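Local coordinates for alcohol dehydrogenase, zinc-containing (Thermotoga maritima, PDB 1VJ0), which binds zinc and probably acts as an oxidoreductase of the zinc-containing alcohol dehydrogenase family, at residues Y294-G298 against F321-W325; A186-Y190 against D269-E273; K90-E96 against P157-K163; L235-I239 against L345-L349. One frame throughout, in Å; residues are numbered along the deposited sequence.

Interaction 1. Residues Y294-G298 against F321-W325; sequences YSVAG and FKGIW
Y294-V296 and F321-G323 run side by side as parallel strands, their short axes 4.6 Å apart and inclined by 24°, in the register Y294 to F321, S295 to K322 and V296 to G323. Three backbone bonds join them: K322 N to Y294 O at 2.8 Å, V296 N to K322 O, and I324 N to V296 O, the last carried just beyond the paired residues. On one face of the sheet Y294 and F321 bring their rings together obliquely, planes at 42°, with Y294 CD2 3.5 Å from F321 CE2. The Y294 ring stands with CG anti to the backbone N (chi1 -163°), which sets it beside V296 CG2, lying over one of its faces. Replacing F321 by an alanine would probably leave a gap beside the Y294 ring and F308 without its edge-to-face partner. On the other face S295 OG has I324 CD1 4.0 Å away. Just past the strands A297 CB rests on I324 CB at 3.7 Å, and a water donates to both A297 O and I324 O, bridging the diverging chains. Y294 OH bonds Q202, and S295 OG bonds A186 O. This is the last parallel pair of a Rossmann-type sheet, which continues into the second subunit: F321 and K322 pair antiparallel with a strand there, and K322 NZ reaches its N318 O and T320 OG1.

Interaction 2. Residues A186-Y190 against D269-E273; sequences AFDEY and DFILE
The F270 ring lies between two aromatic rings of the 186-190 segment and meets each in a different way. Toward Y190 it presents an edge: the planes stand at 78° in an offset edge-to-face pair, with F270 CD2 3.6 Å from Y190 CD1. Toward F187 the rings are inclined by only 34°, their centroids 4.7 Å apart, and F270 CE1 sits over one F187 face near the rim. At its far end the F270 ring points CZ at A186 O, which lies in the ring plane, 3.5 Å off. With chi1 at 177° the F270 ring swings away from its own amide and in between F187 and Y190. A serine at this position would probably leave F187 and Y190 without the ring that joins them and open a hole beneath the helix end. Next along the strand on this side, L272 lays CD1 against A186 CB at 3.6 Å and CD2 against F187 CE1. At the other end a water in the plane of the Y190 ring links Y190 OH to D269 O, and the same hydroxyl bonds K197. F194 adds a further ring to this aromatic cluster, which packs the end of helix 170-188 on the central parallel sheet of a Rossmann-type fold.

Interaction 3. Residues K90-E96 against P157-K163; sequences KRDLNGE and PETDVLK
D92 OD1 is gripped by two backbone amides of its own loop, N94 N and E96 N, each 2.9 Å away and arriving from opposite faces of the carboxylate plane. The bond from N94 N makes an Asx turn over the type I turn D92-G95. The other oxygen works across the contact: D92 OD2 takes K163 N at 3.1 Å on its anti lone pair, in a nearly straight bond (167°). With chi1 at 87°, CG lies between the backbone N and the carbonyl carbon, and from there the carboxylate can serve its own turn and the strand together. Next to it L93 N bonds V161 O at 2.8 Å, almost in line with the carbonyl, and the L93 side chain reaches over to D160 CB. At the other end the K90 chain bends at chi2, runs its CE past V161 CG2 and places NZ between two carbonyls, 2.7 Å from P157 O and 2.6 Å from T159 O. E96 OE1 and K163 NZ add a salt bridge of 2.7 Å, the lysine coming from above the carboxylate plane. D160 bonds T329 through OD2 and salt-bridges K119 of the fourth subunit through OD1, and N94 OD1 bonds R266 of the third. Buried charges here are thus met largely by main-chain groups: the D92 carboxylate by amides and the K90 ammonium by carbonyls, which probably fixes the loop shape in the GroES-like domain.

Interaction 4. Residues L235-I239 against L345-L349; sequences LAEEI and LLSKL
L235 crosses K348 at a slant, with CD1 set 3.6 Å from K348 CB, against the base of the lysine chain. Its chi1 of -178° turns the forked end of L235 away from its own amide and across to the 345-349 segment: CD1 takes the lysine side, while CD2 lies by K348 O and by L349 CD1, 4.3 Å from the latter. I239, at the end of helix 230-238, fills the hollow between L345, K348 and L349. Its CG2 lies 3.5 Å from L345 O and 4.0 Å from L345 CB, and its CD1 extends to L349 CD1 at 4.2 Å. In return L345 slides past I239 in the opposite direction, and its two methyls settle on the backbone carbonyls where the first helix ends, CD2 near E238 O and CD1 near I239 O. At the outer margin the K348 chain crosses E238 at about a right angle, CD 4.1 Å from E238 OE1. Behind these residues, L209 of helix 206-217 packs on L235 and M175 of helix 170-188 on L349. No hydrogen bond spans the two segments: methyl and methylene packing holds them. The opposite charges at E238 OE1 and K348 NZ, 4.6 Å apart, probably add only a modest attraction where both side chains are exposed.

Overall arrangement
Interactions 1 and 2 share one parallel sheet, in which strands 268-273 and 292-296 are neighbours; their centres are 7 Å apart. Besides the S295-A186 tie, a probable hydrogen bond of 2.8 Å from G298 N to E273 OE1 joins them directly. Interaction 4 lies about 20 Å from interaction 2, centre to centre, and its segments alternate with those of interaction 2 along the chain, while interaction 1 is nested inside the loop closed by interaction 4. The zinc held by C55, H77, E78 and C178 is about 13 Å from the A297 side chain and about 12 Å from that of L349. Interaction 3 stands apart in the GroES-like domain, its E158 side chain about 9 Å from that of C112, a ligand of the four-cysteine zinc site.

Interaction 1. Residues Y294-G298 against F321-W325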
loop_
_atom_site.group_PDB
_atom_site.type_symbol
_atom_site.label_atom_id
_atom_site.label_comp_id
_atom_site.label_asym_id
_atom_site.label_seq_id
_atom_site.Cartn_x
_atom_site.Cartn_y
_atom_site.Cartn_z
ATOM N N TYR A 294 12.996 6.575 -6.414
ATOM C CA TYR A 294 14.318 6.214 -6.867
ATOM C C TYR A 294 14.764 4.949 -6.119
ATOM O O TYR A 294 15.057 5.027 -4.949
ATOM C CB TYR A 294 15.235 7.365 -6.536
ATOM C CG TYR A 294 16.578 7.453 -7.219
ATOM C CD1 TYR A 294 17.116 6.425 -8.000
ATOM C CD2 TYR A 294 17.260 8.634 -7.158
ATOM C CE1 TYR A 294 18.362 6.567 -8.617
ATOM C CE2 TYR A 294 18.493 8.787 -7.787
ATOM C CZ TYR A 294 19.031 7.745 -8.519
ATOM O OH TYR A 294 20.237 7.962 -9.150
ATOM N N SER A 295 14.812 3.801 -6.798
ATOM C CA SER A 295 15.296 2.556 -6.247
ATOM C C SER A 295 16.767 2.489 -6.537
ATOM O O SER A 295 17.174 2.552 -7.694
ATOM C CB SER A 295 14.644 1.310 -6.874
ATOM O OG SER A 295 13.345 1.101 -6.312
ATOM N N VAL A 296 17.551 2.323 -5.481
ATOM C CA VAL A 296 18.988 2.264 -5.577
ATOM C C VAL A 296 19.436 0.832 -5.311
ATOM O O VAL A 296 19.401 0.350 -4.182
ATOM C CB VAL A 296 19.646 3.266 -4.617
ATOM C CG1 VAL A 296 21.109 3.236 -4.794
ATOM C CG2 VAL A 296 19.098 4.655 -4.867
ATOM N N ALA A 297 19.896 0.165 -6.362
ATOM C CA ALA A 297 20.174 -1.289 -6.301
ATOM C C ALA A 297 21.554 -1.692 -6.810
ATOM O O ALA A 297 21.923 -2.823 -6.633
ATOM C CB ALA A 297 19.117 -2.060 -7.030
ATOM N N GLY A 298 22.329 -0.789 -7.413
ATOM C CA GLY A 298 23.576 -1.231 -8.094
ATOM C C GLY A 298 24.803 -1.131 -7.211
ATOM O O GLY A 298 25.702 -1.951 -7.295
ATOM N N PHE A 321 13.673 7.776 -1.861
ATOM C CA PHE A 321 14.886 7.016 -2.217
ATOM C C PHE A 321 14.820 5.719 -1.453
ATOM O O PHE A 321 14.606 5.714 -0.203
ATOM C CB PHE A 321 16.183 7.735 -1.799
ATOM C CG PHE A 321 16.534 8.972 -2.668
ATOM C CD1 PHE A 321 15.713 10.081 -2.687
ATOM C CD2 PHE A 321 17.731 9.036 -3.371
ATOM C CE1 PHE A 321 16.056 11.224 -3.443
ATOM C CE2 PHE A 321 18.035 10.147 -4.149
ATOM C CZ PHE A 321 17.215 11.237 -4.168
ATOM N N LYS A 322 14.908 4.616 -2.162
ATOM C CA LYS A 322 14.707 3.319 -1.529
ATOM C C LYS A 322 15.877 2.423 -1.875
ATOM O O LYS A 322 16.040 2.098 -3.033
ATOM C CB LYS A 322 13.417 2.697 -2.078
ATOM C CG LYS A 322 13.099 1.283 -1.642
ATOM C CD LYS A 322 12.629 1.264 -0.204
ATOM C CE LYS A 322 12.956 -0.028 0.491
ATOM N NZ LYS A 322 12.848 0.082 1.999
ATOM N N GLY A 323 16.694 2.019 -0.891
ATOM C CA GLY A 323 17.773 1.097 -1.189
ATOM C C GLY A 323 17.225 -0.316 -1.326
ATOM O O GLY A 323 16.275 -0.693 -0.618
ATOM N N ILE A 324 17.850 -1.111 -2.199
ATOM C CA ILE A 324 17.407 -2.466 -2.517
ATOM C C ILE A 324 18.513 -3.487 -2.183
ATOM O O ILE A 324 19.622 -3.438 -2.755
ATOM C CB ILE A 324 16.996 -2.583 -4.026
ATOM C CG1 ILE A 324 15.994 -1.512 -4.398
ATOM C CG2 ILE A 324 16.513 -4.007 -4.339
ATOM C CD1 ILE A 324 14.689 -1.574 -3.681
ATOM N N TRP A 325 18.231 -4.355 -1.216
ATOM C CA TRP A 325 19.151 -5.389 -0.819
ATOM C C TRP A 325 18.650 -6.759 -1.332
ATOM O O TRP A 325 17.605 -7.241 -0.883
ATOM C CB TRP A 325 19.316 -5.437 0.708
ATOM C CG TRP A 325 20.352 -6.440 1.092
ATOM C CD1 TRP A 325 20.192 -7.588 1.825
ATOM C CD2 TRP A 325 21.704 -6.378 0.734
ATOM N NE1 TRP A 325 21.390 -8.243 1.937
ATOM C CE2 TRP A 325 22.342 -7.515 1.277
ATOM C CE3 TRP A 325 22.475 -5.441 0.015
ATOM C CZ2 TRP A 325 23.698 -7.773 1.100
ATOM C CZ3 TRP A 325 23.827 -5.712 -0.192
ATOM C CH2 TRP A 325 24.425 -6.868 0.373
HETATM O O HOH W 1 21.454 -4.398 -4.404
#

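Interaction 2. Residues A186-Y190 against D269-E273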
loop_
_atom_site.group_PDB
_atom_site.type_symbol
_atom_site.label_atom_id
_atom_site.label_comp_id
_atom_site.label_asym_id
_atom_site.label_seq_id
_atom_site.Cartn_x
_atom_site.Cartn_y
_atom_site.Cartn_z
ATOM N N ALA A 186 13.525 -4.210 -6.983
ATOM C CA ALA A 186 13.547 -2.766 -7.111
ATOM C C ALA A 186 12.277 -2.179 -7.630
ATOM O O ALA A 186 11.864 -1.105 -7.202
ATOM C CB ALA A 186 14.654 -2.370 -8.037
ATOM N N PHE A 187 11.697 -2.850 -8.614
ATOM C CA PHE A 187 10.416 -2.470 -9.208
ATOM C C PHE A 187 9.244 -2.788 -8.310
ATOM O O PHE A 187 8.281 -1.994 -8.238
ATOM C CB PHE A 187 10.272 -3.129 -10.577
ATOM C CG PHE A 187 11.054 -2.428 -11.659
ATOM C CD1 PHE A 187 12.382 -2.741 -11.897
ATOM C CD2 PHE A 187 10.435 -1.461 -12.474
ATOM C CE1 PHE A 187 13.113 -2.068 -12.893
ATOM C CE2 PHE A 187 11.129 -0.808 -13.474
ATOM C CZ PHE A 187 12.521 -1.104 -13.663
ATOM N N ASP A 188 9.340 -3.887 -7.573
ATOM C CA ASP A 188 8.268 -4.332 -6.681
ATOM C C ASP A 188 8.076 -3.349 -5.538
ATOM O O ASP A 188 7.004 -3.293 -4.964
ATOM C CB ASP A 188 8.624 -5.694 -6.095
ATOM C CG ASP A 188 7.465 -6.400 -5.497
ATOM O OD1 ASP A 188 6.456 -6.651 -6.207
ATOM O OD2 ASP A 188 7.513 -6.796 -4.312
ATOM N N GLU A 189 9.108 -2.582 -5.191
ATOM C CA GLU A 189 8.977 -1.602 -4.093
ATOM C C GLU A 189 8.147 -0.357 -4.481
ATOM O O GLU A 189 7.677 0.367 -3.613
ATOM C CB GLU A 189 10.360 -1.159 -3.609
ATOM C CG GLU A 189 11.127 -2.224 -2.877
ATOM C CD GLU A 189 10.399 -2.699 -1.623
ATOM O OE1 GLU A 189 9.904 -1.869 -0.825
ATOM O OE2 GLU A 189 10.254 -3.911 -1.473
ATOM N N TYR A 190 7.978 -0.106 -5.768
ATOM C CA TYR A 190 7.174 1.033 -6.260
ATOM C C TYR A 190 5.677 0.863 -5.903
ATOM O O TYR A 190 5.090 -0.148 -6.251
ATOM C CB TYR A 190 7.299 1.104 -7.780
ATOM C CG TYR A 190 6.688 2.348 -8.386
ATOM C CD1 TYR A 190 7.201 3.604 -8.081
ATOM C CD2 TYR A 190 5.686 2.267 -9.322
ATOM C CE1 TYR A 190 6.678 4.749 -8.655
ATOM C CE2 TYR A 190 5.143 3.409 -9.918
ATOM C CZ TYR A 190 5.624 4.638 -9.566
ATOM O OH TYR A 190 5.130 5.762 -10.148
ATOM N N ASP A 269 9.252 9.337 -13.295
ATOM C CA ASP A 269 8.391 8.849 -12.214
ATOM C C ASP A 269 9.170 7.857 -11.327
ATOM O O ASP A 269 9.004 7.817 -10.095
ATOM C CB ASP A 269 7.200 8.144 -12.874
ATOM C CG ASP A 269 6.402 9.084 -13.763
ATOM O OD1 ASP A 269 6.001 10.183 -13.265
ATOM O OD2 ASP A 269 6.145 8.856 -14.971
ATOM N N PHE A 270 10.076 7.100 -11.971
ATOM C CA PHE A 270 10.773 5.995 -11.349
ATOM C C PHE A 270 12.164 5.874 -11.972
ATOM O O PHE A 270 12.310 5.849 -13.175
ATOM C CB PHE A 270 9.967 4.677 -11.476
ATOM C CG PHE A 270 10.678 3.440 -10.894
ATOM C CD1 PHE A 270 11.624 2.724 -11.646
ATOM C CD2 PHE A 270 10.463 3.052 -9.570
ATOM C CE1 PHE A 270 12.295 1.600 -11.067
ATOM C CE2 PHE A 270 11.092 1.920 -9.020
ATOM C CZ PHE A 270 12.011 1.211 -9.780
ATOM N N ILE A 271 13.170 5.867 -11.122
ATOM C CA ILE A 271 14.543 5.638 -11.539
ATOM C C ILE A 271 15.135 4.416 -10.857
ATOM O O ILE A 271 14.959 4.235 -9.661
ATOM C CB ILE A 271 15.397 6.890 -11.256
ATOM C CG1 ILE A 271 14.726 8.108 -11.916
ATOM C CG2 ILE A 271 16.802 6.721 -11.794
ATOM C CD1 ILE A 271 15.516 9.380 -11.814
ATOM N N LEU A 272 15.941 3.652 -11.609
ATOM C CA LEU A 272 16.716 2.548 -11.057
ATOM C C LEU A 272 18.195 2.870 -11.187
ATOM O O LEU A 272 18.687 3.080 -12.311
ATOM C CB LEU A 272 16.436 1.255 -11.829
ATOM C CG LEU A 272 17.280 0.056 -11.394
ATOM C CD1 LEU A 272 16.907 -0.369 -9.973
ATOM C CD2 LEU A 272 17.093 -1.049 -12.376
ATOM N N GLU A 273 18.898 2.945 -10.050
ATOM C CA GLU A 273 20.340 3.029 -10.061
ATOM C C GLU A 273 20.845 1.595 -10.233
ATOM O O GLU A 273 20.629 0.769 -9.337
ATOM C CB GLU A 273 20.915 3.645 -8.760
ATOM C CG GLU A 273 22.421 3.892 -8.847
ATOM C CD GLU A 273 23.226 2.629 -8.516
ATOM O OE1 GLU A 273 22.898 1.996 -7.458
ATOM O OE2 GLU A 273 24.156 2.280 -9.266
HETATM O O HOH W 2 6.333 8.032 -9.483
#

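Interaction 3. Residues K90-E96 against P157-K163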
loop_
_atom_site.group_PDB
_atom_site.type_symbol
_atom_site.label_atom_id
_atom_site.label_comp_id
_atom_site.label_asym_id
_atom_site.label_seq_id
_atom_site.Cartn_x
_atom_site.Cartn_y
_atom_site.Cartn_z
ATOM N N LYS A 90 10.874 -33.733 -1.125
ATOM C CA LYS A 90 10.986 -32.284 -1.308
ATOM C C LYS A 90 9.956 -31.796 -2.308
ATOM O O LYS A 90 9.835 -32.321 -3.370
ATOM C CB LYS A 90 12.392 -31.863 -1.726
ATOM C CG LYS A 90 12.515 -30.365 -2.010
ATOM C CD LYS A 90 12.353 -29.493 -0.772
ATOM C CE LYS A 90 12.529 -28.013 -1.110
ATOM N NZ LYS A 90 12.274 -27.013 0.056
ATOM N N ARG A 91 9.177 -30.816 -1.893
ATOM C CA ARG A 91 8.204 -30.177 -2.748
ATOM C C ARG A 91 8.725 -28.849 -3.199
ATOM O O ARG A 91 9.375 -28.093 -2.432
ATOM C CB ARG A 91 6.926 -29.927 -1.981
ATOM C CG ARG A 91 6.209 -31.194 -1.693
ATOM C CD ARG A 91 4.900 -30.964 -1.059
ATOM N NE ARG A 91 4.410 -32.217 -0.521
ATOM C CZ ARG A 91 3.702 -33.116 -1.184
ATOM N NH1 ARG A 91 3.342 -32.918 -2.456
ATOM N NH2 ARG A 91 3.324 -34.232 -0.558
ATOM N N ASP A 92 8.437 -28.532 -4.446
ATOM C CA ASP A 92 8.744 -27.188 -4.929
ATOM C C ASP A 92 7.714 -26.192 -4.372
ATOM O O ASP A 92 6.786 -26.584 -3.607
ATOM C CB ASP A 92 8.870 -27.182 -6.464
ATOM C CG ASP A 92 7.585 -26.977 -7.193
ATOM O OD1 ASP A 92 6.452 -27.111 -6.622
ATOM O OD2 ASP A 92 7.650 -26.668 -8.410
ATOM N N LEU A 93 7.884 -24.913 -4.698
ATOM C CA LEU A 93 7.009 -23.870 -4.131
ATOM C C LEU A 93 5.521 -23.976 -4.516
ATOM O O LEU A 93 4.664 -23.390 -3.869
ATOM C CB LEU A 93 7.525 -22.516 -4.512
ATOM C CG LEU A 93 8.789 -22.076 -3.746
ATOM C CD1 LEU A 93 9.626 -21.101 -4.563
ATOM C CD2 LEU A 93 8.430 -21.482 -2.376
ATOM N N ASN A 94 5.213 -24.711 -5.583
ATOM C CA ASN A 94 3.821 -24.947 -5.985
ATOM C C ASN A 94 3.251 -26.220 -5.396
ATOM O O ASN A 94 2.074 -26.555 -5.646
ATOM C CB ASN A 94 3.690 -24.963 -7.507
ATOM C CG ASN A 94 3.937 -23.600 -8.120
ATOM O OD1 ASN A 94 3.462 -22.562 -7.599
ATOM N ND2 ASN A 94 4.706 -23.570 -9.208
ATOM N N GLY A 95 4.068 -26.925 -4.605
ATOM C CA GLY A 95 3.646 -28.112 -3.926
ATOM C C GLY A 95 3.985 -29.393 -4.649
ATOM O O GLY A 95 3.552 -30.471 -4.223
ATOM N N GLU A 96 4.712 -29.322 -5.756
ATOM C CA GLU A 96 4.921 -30.542 -6.533
ATOM C C GLU A 96 6.120 -31.266 -5.983
ATOM O O GLU A 96 7.178 -30.680 -5.812
ATOM C CB GLU A 96 5.198 -30.275 -8.013
ATOM C CG GLU A 96 4.194 -29.422 -8.755
ATOM C CD GLU A 96 4.525 -29.493 -10.241
ATOM O OE1 GLU A 96 4.625 -30.640 -10.796
ATOM O OE2 GLU A 96 4.729 -28.425 -10.837
ATOM N N PRO A 157 17.213 -28.963 2.614
ATOM C CA PRO A 157 15.749 -29.093 2.536
ATOM C C PRO A 157 15.049 -27.761 2.589
ATOM O O PRO A 157 13.967 -27.606 2.044
ATOM C CB PRO A 157 15.397 -29.990 3.746
ATOM C CG PRO A 157 16.588 -29.942 4.670
ATOM C CD PRO A 157 17.766 -29.700 3.763
ATOM N N GLU A 158 15.674 -26.782 3.219
ATOM C CA GLU A 158 15.079 -25.461 3.383
ATOM C C GLU A 158 15.123 -24.623 2.105
ATOM O O GLU A 158 14.523 -23.553 2.054
ATOM C CB GLU A 158 15.807 -24.699 4.489
ATOM C CG GLU A 158 15.623 -25.319 5.847
ATOM C CD GLU A 158 16.636 -26.383 6.170
ATOM O OE1 GLU A 158 17.525 -26.651 5.356
ATOM O OE2 GLU A 158 16.522 -26.958 7.263
ATOM N N THR A 159 15.886 -25.055 1.105
ATOM C CA THR A 159 15.932 -24.344 -0.146
ATOM C C THR A 159 14.540 -24.217 -0.837
ATOM O O THR A 159 13.787 -25.212 -1.029
ATOM C CB THR A 159 16.843 -25.090 -1.147
ATOM O OG1 THR A 159 18.123 -25.367 -0.566
ATOM C CG2 THR A 159 17.097 -24.234 -2.386
ATOM N N ASP A 160 14.260 -23.002 -1.289
ATOM C CA ASP A 160 13.102 -22.771 -2.154
ATOM C C ASP A 160 13.424 -23.128 -3.595
ATOM O O ASP A 160 14.322 -22.579 -4.234
ATOM C CB ASP A 160 12.607 -21.339 -2.013
ATOM C CG ASP A 160 12.226 -21.008 -0.558
ATOM O OD1 ASP A 160 11.576 -21.824 0.125
ATOM O OD2 ASP A 160 12.603 -19.983 -0.004
ATOM N N VAL A 161 12.634 -24.075 -4.106
ATOM C CA VAL A 161 12.847 -24.645 -5.411
ATOM C C VAL A 161 11.604 -24.427 -6.262
ATOM O O VAL A 161 10.448 -24.425 -5.774
ATOM C CB VAL A 161 13.137 -26.163 -5.267
ATOM C CG1 VAL A 161 13.371 -26.793 -6.619
ATOM C CG2 VAL A 161 14.353 -26.393 -4.331
ATOM N N LEU A 162 11.844 -24.308 -7.565
ATOM C CA LEU A 162 10.788 -24.291 -8.560
ATOM C C LEU A 162 11.187 -25.249 -9.710
ATOM O O LEU A 162 12.254 -25.101 -10.263
ATOM C CB LEU A 162 10.690 -22.878 -9.099
ATOM C CG LEU A 162 9.410 -22.308 -9.669
ATOM C CD1 LEU A 162 8.240 -22.498 -8.699
ATOM C CD2 LEU A 162 9.582 -20.804 -10.002
ATOM N N LYS A 163 10.317 -26.220 -9.999
ATOM C CA LYS A 163 10.386 -27.088 -11.150
ATOM C C LYS A 163 10.136 -26.274 -12.402
ATOM O O LYS A 163 9.220 -25.440 -12.431
ATOM C CB LYS A 163 9.269 -28.128 -11.137
ATOM C CG LYS A 163 9.608 -29.427 -10.573
ATOM C CD LYS A 163 8.371 -30.338 -10.498
ATOM C CE LYS A 163 8.129 -31.033 -11.819
ATOM N NZ LYS A 163 6.892 -31.908 -11.675
HETATM O O HOH W 3 10.575 -25.484 -2.461
#

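Interaction 4. Residues L235-I239 against L345-L349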
loop_
_atom_site.group_PDB
_atom_site.type_symbol
_atom_site.label_atom_id
_atom_site.label_comp_id
_atom_site.label_asym_id
_atom_site.label_seq_id
_atom_site.Cartn_x
_atom_site.Cartn_y
_atom_site.Cartn_z
ATOM N N LEU A 235 21.981 -2.906 -27.126
ATOM C CA LEU A 235 21.301 -4.054 -26.568
ATOM C C LEU A 235 20.056 -3.613 -25.798
ATOM O O LEU A 235 19.012 -4.195 -25.975
ATOM C CB LEU A 235 22.240 -4.845 -25.667
ATOM C CG LEU A 235 21.705 -6.105 -25.030
ATOM C CD1 LEU A 235 21.166 -7.054 -26.087
ATOM C CD2 LEU A 235 22.851 -6.767 -24.295
ATOM N N ALA A 236 20.148 -2.546 -25.005
ATOM C CA ALA A 236 19.012 -2.061 -24.246
ATOM C C ALA A 236 17.863 -1.706 -25.169
ATOM O O ALA A 236 16.736 -2.060 -24.870
ATOM C CB ALA A 236 19.379 -0.858 -23.405
ATOM N N GLU A 237 18.151 -1.043 -26.289
ATOM C CA GLU A 237 17.127 -0.790 -27.322
ATOM C C GLU A 237 16.527 -2.057 -27.915
ATOM O O GLU A 237 15.307 -2.155 -28.113
ATOM C CB GLU A 237 17.721 0.037 -28.480
ATOM C CG GLU A 237 18.078 1.475 -28.055
ATOM C CD GLU A 237 18.941 2.231 -29.055
ATOM O OE1 GLU A 237 19.335 1.639 -30.088
ATOM O OE2 GLU A 237 19.248 3.419 -28.772
ATOM N N GLU A 238 17.377 -3.016 -28.235
ATOM C CA GLU A 238 16.903 -4.292 -28.753
ATOM C C GLU A 238 15.977 -5.060 -27.805
ATOM O O GLU A 238 15.146 -5.848 -28.279
ATOM C CB GLU A 238 18.075 -5.154 -29.113
ATOM C CG GLU A 238 18.755 -4.622 -30.360
ATOM C CD GLU A 238 19.941 -5.431 -30.802
ATOM O OE1 GLU A 238 20.297 -6.418 -30.101
ATOM O OE2 GLU A 238 20.496 -5.072 -31.863
ATOM N N ILE A 239 16.078 -4.849 -26.498
ATOM C CA ILE A 239 15.221 -5.616 -25.547
ATOM C C ILE A 239 14.094 -4.760 -24.957
ATOM O O ILE A 239 13.378 -5.203 -24.035
ATOM C CB ILE A 239 16.033 -6.330 -24.436
ATOM C CG1 ILE A 239 16.668 -5.333 -23.475
ATOM C CG2 ILE A 239 17.097 -7.323 -25.027
ATOM C CD1 ILE A 239 17.528 -5.985 -22.457
ATOM N N LEU A 345 14.638 -12.398 -25.812
ATOM C CA LEU A 345 15.287 -11.111 -25.528
ATOM C C LEU A 345 16.408 -11.282 -24.536
ATOM O O LEU A 345 17.503 -10.830 -24.778
ATOM C CB LEU A 345 14.265 -10.080 -25.019
ATOM C CG LEU A 345 13.243 -9.739 -26.130
ATOM C CD1 LEU A 345 12.339 -8.692 -25.541
ATOM C CD2 LEU A 345 13.861 -9.266 -27.382
ATOM N N LEU A 346 16.141 -11.953 -23.415
ATOM C CA LEU A 346 17.130 -12.055 -22.343
ATOM C C LEU A 346 18.309 -12.946 -22.703
ATOM O O LEU A 346 19.382 -12.772 -22.139
ATOM C CB LEU A 346 16.488 -12.494 -21.035
ATOM C CG LEU A 346 15.475 -11.433 -20.528
ATOM C CD1 LEU A 346 14.544 -11.973 -19.450
ATOM C CD2 LEU A 346 16.234 -10.247 -19.967
ATOM N N SER A 347 18.157 -13.858 -23.667
ATOM C CA SER A 347 19.318 -14.666 -24.058
ATOM C C SER A 347 20.366 -13.785 -24.719
ATOM O O SER A 347 21.525 -14.179 -24.782
ATOM C CB SER A 347 18.995 -15.852 -24.987
ATOM O OG SER A 347 18.328 -15.427 -26.161
ATOM N N LYS A 348 19.976 -12.616 -25.226
ATOM C CA LYS A 348 20.936 -11.713 -25.810
ATOM C C LYS A 348 22.044 -11.230 -24.829
ATOM O O LYS A 348 23.092 -10.756 -25.251
ATOM C CB LYS A 348 20.217 -10.510 -26.449
ATOM C CG LYS A 348 19.249 -10.870 -27.610
ATOM C CD LYS A 348 18.600 -9.605 -28.187
ATOM C CE LYS A 348 17.550 -9.945 -29.220
ATOM N NZ LYS A 348 18.165 -10.483 -30.472
ATOM N N LEU A 349 21.806 -11.316 -23.548
ATOM C CA LEU A 349 22.748 -10.902 -22.542
ATOM C C LEU A 349 23.907 -11.899 -22.391
ATOM O O LEU A 349 24.981 -11.526 -21.937
ATOM C CB LEU A 349 22.038 -10.752 -21.213
ATOM C CG LEU A 349 21.276 -9.462 -20.939
ATOM C CD1 LEU A 349 20.178 -9.212 -21.932
ATOM C CD2 LEU A 349 20.675 -9.514 -19.542
#